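Local coordinates for protein SAM-dependent O-methyltransferase (Leptospira interrogans, PDB 2HNK) that probably transfers a methyl group from S-adenosylmethionine to an oxygen of its substrate, and here holds the product S-adenosyl-L-homocysteine, at residues Ala79-Val93 against Leu110-Thr124. Sequence-based numbering, arbitrary orientation.
With SAH (S-adenosyl-L-homocysteine), chain O.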
loop_
_atom_site.group_PDB
_atom_site.type_symbol
_atom_site.label_atom_id
_atom_site.label_comp_id
_atom_site.label_asym_id
_atom_site.label_seq_id
_atom_site.Cartn_x
_atom_site.Cartn_y
_atom_site.Cartn_z
ATOM N N ALA C 79 12.918 -4.251 -9.057
ATOM C CA ALA C 79 13.340 -4.813 -10.343
ATOM C C ALA C 79 12.600 -6.094 -10.695
ATOM O O ALA C 79 12.200 -6.268 -11.847
ATOM C CB ALA C 79 14.865 -5.021 -10.400
ATOM N N SER C 80 12.404 -6.977 -9.712
ATOM C CA SER C 80 11.633 -8.198 -9.947
ATOM C C SER C 80 10.123 -7.982 -10.041
ATOM O O SER C 80 9.431 -8.792 -10.650
ATOM C CB SER C 80 11.960 -9.301 -8.936
ATOM O OG SER C 80 12.245 -8.777 -7.664
ATOM N N ALA C 81 9.617 -6.898 -9.449
ATOM C CA ALA C 81 8.184 -6.579 -9.523
ATOM C C ALA C 81 7.792 -5.944 -10.851
ATOM O O ALA C 81 6.672 -6.143 -11.313
ATOM C CB ALA C 81 7.762 -5.679 -8.374
ATOM N N LEU C 82 8.703 -5.159 -11.439
ATOM C CA LEU C 82 8.472 -4.513 -12.733
ATOM C C LEU C 82 8.104 -5.516 -13.821
ATOM O O LEU C 82 8.535 -6.670 -13.770
ATOM C CB LEU C 82 9.703 -3.707 -13.171
ATOM C CG LEU C 82 9.956 -2.354 -12.486
ATOM C CD1 LEU C 82 11.403 -1.935 -12.669
ATOM C CD2 LEU C 82 9.018 -1.271 -12.985
ATOM N N PRO C 83 7.300 -5.085 -14.816
ATOM C CA PRO C 83 7.026 -5.980 -15.953
ATOM C C PRO C 83 8.296 -6.119 -16.794
ATOM O O PRO C 83 9.246 -5.366 -16.576
ATOM C CB PRO C 83 5.929 -5.236 -16.725
ATOM C CG PRO C 83 6.125 -3.802 -16.374
ATOM C CD PRO C 83 6.620 -3.782 -14.960
ATOM N N GLU C 84 8.328 -7.051 -17.746
ATOM C CA GLU C 84 9.577 -7.302 -18.477
ATOM C C GLU C 84 10.077 -6.087 -19.264
ATOM O O GLU C 84 11.263 -5.999 -19.590
ATOM C CB GLU C 84 9.504 -8.571 -19.346
ATOM C CG GLU C 84 8.554 -8.529 -20.543
ATOM C CD GLU C 84 8.720 -9.748 -21.464
ATOM O OE1 GLU C 84 9.630 -10.586 -21.211
ATOM O OE2 GLU C 84 7.943 -9.866 -22.446
ATOM N N ASP C 85 9.178 -5.143 -19.529
ATOM C CA ASP C 85 9.546 -3.869 -20.158
ATOM C C ASP C 85 9.642 -2.700 -19.153
ATOM O O ASP C 85 9.683 -1.538 -19.547
ATOM C CB ASP C 85 8.561 -3.528 -21.286
ATOM C CG ASP C 85 7.131 -3.333 -20.792
ATOM O OD1 ASP C 85 6.785 -3.846 -19.707
ATOM O OD2 ASP C 85 6.342 -2.666 -21.503
ATOM N N GLY C 86 9.678 -3.023 -17.863
ATOM C CA GLY C 86 9.772 -2.018 -16.813
ATOM C C GLY C 86 11.221 -1.813 -16.427
ATOM O O GLY C 86 12.022 -2.764 -16.452
ATOM N N LYS C 87 11.564 -0.576 -16.066
ATOM C CA LYS C 87 12.948 -0.225 -15.742
ATOM C C LYS C 87 13.082 0.652 -14.489
ATOM O O LYS C 87 12.195 1.445 -14.191
ATOM C CB LYS C 87 13.598 0.460 -16.943
ATOM C CG LYS C 87 13.689 -0.437 -18.173
ATOM C CD LYS C 87 13.856 0.385 -19.440
ATOM C CE LYS C 87 13.779 -0.510 -20.664
ATOM N NZ LYS C 87 14.310 0.193 -21.869
ATOM N N ILE C 88 14.201 0.502 -13.777
ATOM C CA ILE C 88 14.495 1.308 -12.575
ATOM C C ILE C 88 15.870 1.989 -12.650
ATOM O O ILE C 88 16.867 1.350 -12.983
ATOM C CB ILE C 88 14.354 0.469 -11.249
ATOM C CG1 ILE C 88 14.775 1.290 -10.017
ATOM C CG2 ILE C 88 15.118 -0.847 -11.328
ATOM C CD1 ILE C 88 14.498 0.617 -8.674
ATOM N N LEU C 89 15.909 3.288 -12.360
ATOM C CA LEU C 89 17.165 3.996 -12.129
ATOM C C LEU C 89 17.471 4.103 -10.633
ATOM O O LEU C 89 16.637 4.566 -9.852
ATOM C CB LEU C 89 17.142 5.395 -12.764
ATOM C CG LEU C 89 18.288 6.363 -12.427
ATOM C CD1 LEU C 89 19.623 5.872 -12.951
ATOM C CD2 LEU C 89 18.012 7.757 -12.967
ATOM N N CYS C 90 18.675 3.675 -10.259
ATOM C CA CYS C 90 19.164 3.741 -8.888
ATOM C C CYS C 90 20.217 4.825 -8.725
ATOM O O CYS C 90 21.175 4.888 -9.494
ATOM C CB CYS C 90 19.771 2.400 -8.492
ATOM S SG CYS C 90 18.584 1.079 -8.397
ATOM N N CYS C 91 20.032 5.671 -7.717
ATOM C CA CYS C 91 20.946 6.774 -7.426
ATOM C C CYS C 91 21.576 6.539 -6.072
ATOM O O CYS C 91 20.867 6.379 -5.068
ATOM C CB CYS C 91 20.200 8.109 -7.368
ATOM S SG CYS C 91 19.169 8.477 -8.784
ATOM N N ASP C 92 22.904 6.521 -6.044
ATOM C CA ASP C 92 23.650 6.325 -4.812
ATOM C C ASP C 92 25.008 6.992 -4.957
ATOM O O ASP C 92 25.532 7.120 -6.070
ATOM C CB ASP C 92 23.816 4.831 -4.518
ATOM C CG ASP C 92 23.995 4.535 -3.030
ATOM O OD1 ASP C 92 25.122 4.683 -2.510
ATOM O OD2 ASP C 92 23.012 4.136 -2.377
ATOM N N VAL C 93 25.565 7.425 -3.831
ATOM C CA VAL C 93 26.899 8.019 -3.797
ATOM C C VAL C 93 28.018 6.984 -3.701
ATOM O O VAL C 93 29.183 7.318 -3.930
ATOM C CB VAL C 93 27.054 9.005 -2.609
ATOM C CG1 VAL C 93 26.267 10.272 -2.867
ATOM C CG2 VAL C 93 26.632 8.353 -1.286
ATOM N N LEU C 110 18.730 -9.578 -13.284
ATOM C CA LEU C 110 17.867 -8.394 -13.371
ATOM C C LEU C 110 18.556 -7.135 -13.905
ATOM O O LEU C 110 17.915 -6.088 -14.039
ATOM C CB LEU C 110 17.252 -8.087 -11.993
ATOM C CG LEU C 110 16.287 -9.128 -11.408
ATOM C CD1 LEU C 110 16.148 -8.950 -9.900
ATOM C CD2 LEU C 110 14.929 -9.072 -12.102
ATOM N N GLU C 111 19.851 -7.232 -14.205
ATOM C CA GLU C 111 20.641 -6.075 -14.645
ATOM C C GLU C 111 20.077 -5.328 -15.843
ATOM O O GLU C 111 20.168 -4.096 -15.911
ATOM C CB GLU C 111 22.071 -6.482 -14.942
ATOM C CG GLU C 111 22.911 -6.696 -13.700
ATOM C CD GLU C 111 24.296 -7.170 -14.042
ATOM O OE1 GLU C 111 25.255 -6.395 -13.838
ATOM O OE2 GLU C 111 24.418 -8.308 -14.538
ATOM N N ASN C 112 19.496 -6.073 -16.781
ATOM C CA ASN C 112 18.903 -5.481 -17.975
ATOM C C ASN C 112 17.859 -4.410 -17.632
ATOM O O ASN C 112 17.731 -3.404 -18.332
ATOM C CB ASN C 112 18.339 -6.566 -18.906
ATOM C CG ASN C 112 17.058 -7.208 -18.378
ATOM O OD1 ASN C 112 15.971 -6.918 -18.877
ATOM N ND2 ASN C 112 17.178 -8.081 -17.380
ATOM N N LYS C 113 17.167 -4.615 -16.513
ATOM C CA LYS C 113 16.103 -3.712 -16.044
ATOM C C LYS C 113 16.626 -2.529 -15.239
ATOM O O LYS C 113 15.875 -1.604 -14.958
ATOM C CB LYS C 113 15.108 -4.493 -15.177
ATOM C CG LYS C 113 14.132 -5.365 -15.957
ATOM C CD LYS C 113 13.497 -6.422 -15.055
ATOM C CE LYS C 113 12.007 -6.517 -15.288
ATOM N NZ LYS C 113 11.384 -7.573 -14.437
ATOM N N ILE C 114 17.906 -2.561 -14.866
ATOM C CA ILE C 114 18.448 -1.633 -13.870
ATOM C C ILE C 114 19.487 -0.670 -14.435
ATOM O O ILE C 114 20.395 -1.086 -15.162
ATOM C CB ILE C 114 19.050 -2.395 -12.662
ATOM C CG1 ILE C 114 18.006 -3.326 -12.040
ATOM C CG2 ILE C 114 19.590 -1.431 -11.621
ATOM C CD1 ILE C 114 18.572 -4.303 -11.050
ATOM N N PHE C 115 19.340 0.608 -14.071
ATOM C CA PHE C 115 20.228 1.697 -14.470
ATOM C C PHE C 115 20.865 2.314 -13.226
ATOM O O PHE C 115 20.187 2.573 -12.234
ATOM C CB PHE C 115 19.438 2.782 -15.208
ATOM C CG PHE C 115 18.814 2.321 -16.499
ATOM C CD1 PHE C 115 17.777 1.382 -16.503
ATOM C CD2 PHE C 115 19.243 2.848 -17.715
ATOM C CE1 PHE C 115 17.203 0.961 -17.694
ATOM C CE2 PHE C 115 18.661 2.441 -18.915
ATOM C CZ PHE C 115 17.645 1.498 -18.907
ATOM N N LEU C 116 22.162 2.565 -13.272
ATOM C CA LEU C 116 22.853 3.120 -12.116
ATOM C C LEU C 116 23.545 4.434 -12.457
ATOM O O LEU C 116 24.208 4.551 -13.489
ATOM C CB LEU C 116 23.859 2.106 -11.558
ATOM C CG LEU C 116 24.697 2.456 -10.318
ATOM C CD1 LEU C 116 23.851 2.621 -9.074
ATOM C CD2 LEU C 116 25.743 1.386 -10.096
ATOM N N LYS C 117 23.355 5.423 -11.592
ATOM C CA LYS C 117 24.089 6.664 -11.655
ATOM C C LYS C 117 24.670 6.985 -10.282
ATOM O O LYS C 117 23.944 7.351 -9.355
ATOM C CB LYS C 117 23.207 7.813 -12.149
ATOM C CG LYS C 117 23.984 9.102 -12.477
ATOM C CD LYS C 117 25.142 8.842 -13.442
ATOM C CE LYS C 117 25.972 10.099 -13.690
ATOM N NZ LYS C 117 26.702 10.523 -12.472
ATOM N N LEU C 118 25.988 6.834 -10.178
ATOM C CA LEU C 118 26.735 7.194 -8.983
ATOM C C LEU C 118 26.967 8.690 -8.955
ATOM O O LEU C 118 27.138 9.323 -9.998
ATOM C CB LEU C 118 28.083 6.465 -8.944
ATOM C CG LEU C 118 28.062 4.935 -8.847
ATOM C CD1 LEU C 118 29.443 4.379 -9.174
ATOM C CD2 LEU C 118 27.571 4.430 -7.467
ATOM N N GLY C 119 26.983 9.243 -7.749
ATOM C CA GLY C 119 27.142 10.670 -7.548
ATOM C C GLY C 119 26.044 11.175 -6.641
ATOM O O GLY C 119 25.237 10.387 -6.146
ATOM N N SER C 120 26.023 12.491 -6.437
ATOM C CA SER C 120 25.000 13.183 -5.658
ATOM C C SER C 120 23.626 13.106 -6.329
ATOM O O SER C 120 23.493 13.419 -7.517
ATOM C CB SER C 120 25.422 14.646 -5.457
ATOM O OG SER C 120 24.319 15.538 -5.574
ATOM N N ALA C 121 22.611 12.693 -5.567
ATOM C CA ALA C 121 21.267 12.500 -6.121
ATOM C C ALA C 121 20.573 13.816 -6.473
ATOM O O ALA C 121 19.839 13.881 -7.463
ATOM C CB ALA C 121 20.406 11.669 -5.202
ATOM N N LEU C 122 20.814 14.864 -5.688
ATOM C CA LEU C 122 20.325 16.198 -6.066
ATOM C C LEU C 122 20.754 16.558 -7.493
ATOM O O LEU C 122 19.936 17.005 -8.294
ATOM C CB LEU C 122 20.776 17.270 -5.067
ATOM C CG LEU C 122 20.162 17.232 -3.655
ATOM C CD1 LEU C 122 20.850 18.248 -2.744
ATOM C CD2 LEU C 122 18.660 17.472 -3.669
ATOM N N GLU C 123 22.027 16.325 -7.804
ATOM C CA GLU C 123 22.575 16.535 -9.140
ATOM C C GLU C 123 21.996 15.602 -10.185
ATOM O O GLU C 123 21.627 16.040 -11.274
ATOM C CB GLU C 123 24.073 16.299 -9.126
ATOM C CG GLU C 123 24.907 17.499 -8.800
ATOM C CD GLU C 123 26.350 17.239 -9.148
ATOM O OE1 GLU C 123 27.194 17.214 -8.216
ATOM O OE2 GLU C 123 26.626 17.020 -10.358
ATOM N N THR C 124 21.944 14.311 -9.859
ATOM C CA THR C 124 21.444 13.307 -10.782
ATOM C C THR C 124 20.018 13.645 -11.204
ATOM O O THR C 124 19.659 13.534 -12.383
ATOM C CB THR C 124 21.530 11.902 -10.170
ATOM O OG1 THR C 124 22.906 11.591 -9.896
ATOM C CG2 THR C 124 20.952 10.854 -11.119
HETATM N N SAH O . 17.313 1.297 -0.260
HETATM C CA SAH O . 18.415 0.650 0.517
HETATM C CB SAH O . 18.734 1.476 1.764
HETATM C CG SAH O . 19.276 2.876 1.466
HETATM S SD SAH O . 20.452 3.367 2.745
HETATM C C SAH O . 18.143 -0.821 0.876
HETATM O O SAH O . 19.012 -1.518 1.410
HETATM O OXT SAH O . 17.059 -1.351 0.641
HETATM C "C5'" SAH O . 20.825 4.977 2.001
HETATM C "C4'" SAH O . 21.826 4.951 0.850
HETATM O "O4'" SAH O . 21.813 6.215 0.218
HETATM C "C3'" SAH O . 23.253 4.699 1.305
HETATM O "O3'" SAH O . 23.778 3.626 0.559
HETATM C "C2'" SAH O . 24.031 5.959 0.983
HETATM O "O2'" SAH O . 25.289 5.641 0.425
HETATM C "C1'" SAH O . 23.133 6.656 -0.035
HETATM N N9 SAH O . 23.228 8.133 -0.007
HETATM C C8 SAH O . 23.545 8.958 1.050
HETATM N N7 SAH O . 23.526 10.244 0.618
HETATM C C5 SAH O . 23.197 10.256 -0.696
HETATM C C6 SAH O . 23.033 11.278 -1.632
HETATM N N6 SAH O . 23.206 12.549 -1.292
HETATM N N1 SAH O . 22.693 10.965 -2.935
HETATM C C2 SAH O . 22.507 9.648 -3.314
HETATM N N3 SAH O . 22.669 8.638 -2.385
HETATM C C4 SAH O . 23.012 8.934 -1.100
#
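Lys113 NZ is held by two backbone carbonyls at the end of helix 73-81: Ala79 O at 3.0 Å, met almost head-on, and Leu82 O at 3.1 Å, approached from above its carbonyl plane. A bend in the lysine chain (chi3 135°) turns the ammonium into this site, while CG lies 3.4 Å from Gly86 O and CE 3.3 Å from Pro83 O, the two ends of the type I turn. Ile114 sets CD1 against Ala79 CB and CG1 against Ile88 CG2, the isoleucines running side by side.

From here strands 87-92 and 114-118 pair in parallel, and Cys90 N to Phe115 O, at 2.7 Å with an N-H...O angle of 175°, is the shortest rung. They are the two strands of a right-handed beta-alpha-beta crossover through helix 95-107, in the Rossmann-like methyltransferase fold, with 114-118 outermost in the sheet of this chain. On the face bearing Leu89 and Phe115, the extended Lys87 chain slants past the phenyl ring, CB 3.7 Å from CE1, and its NZ bonds to Asp140 O. Leu89 CD1 packs on Phe115 CB, and Cys91 SG touches Thr124 CG2 at 3.8 Å.

The C-terminal ends of the strands meet S-adenosyl-L-homocysteine, with Gly119 N hydrogen-bonded to Asp92 O. Asp92 turns its carboxylate to the ribose, whose O2' donates a hydrogen bond to OD1 and O3' to OD2, while Thr69 N and Phe70 N hold OD2. Val93 CG1 makes van der Waals contact with Gly119 O and adenine C6. Ala121 N, in the first turn of the helix that Ser120 caps, donates to adenine N1 at 3.1 Å.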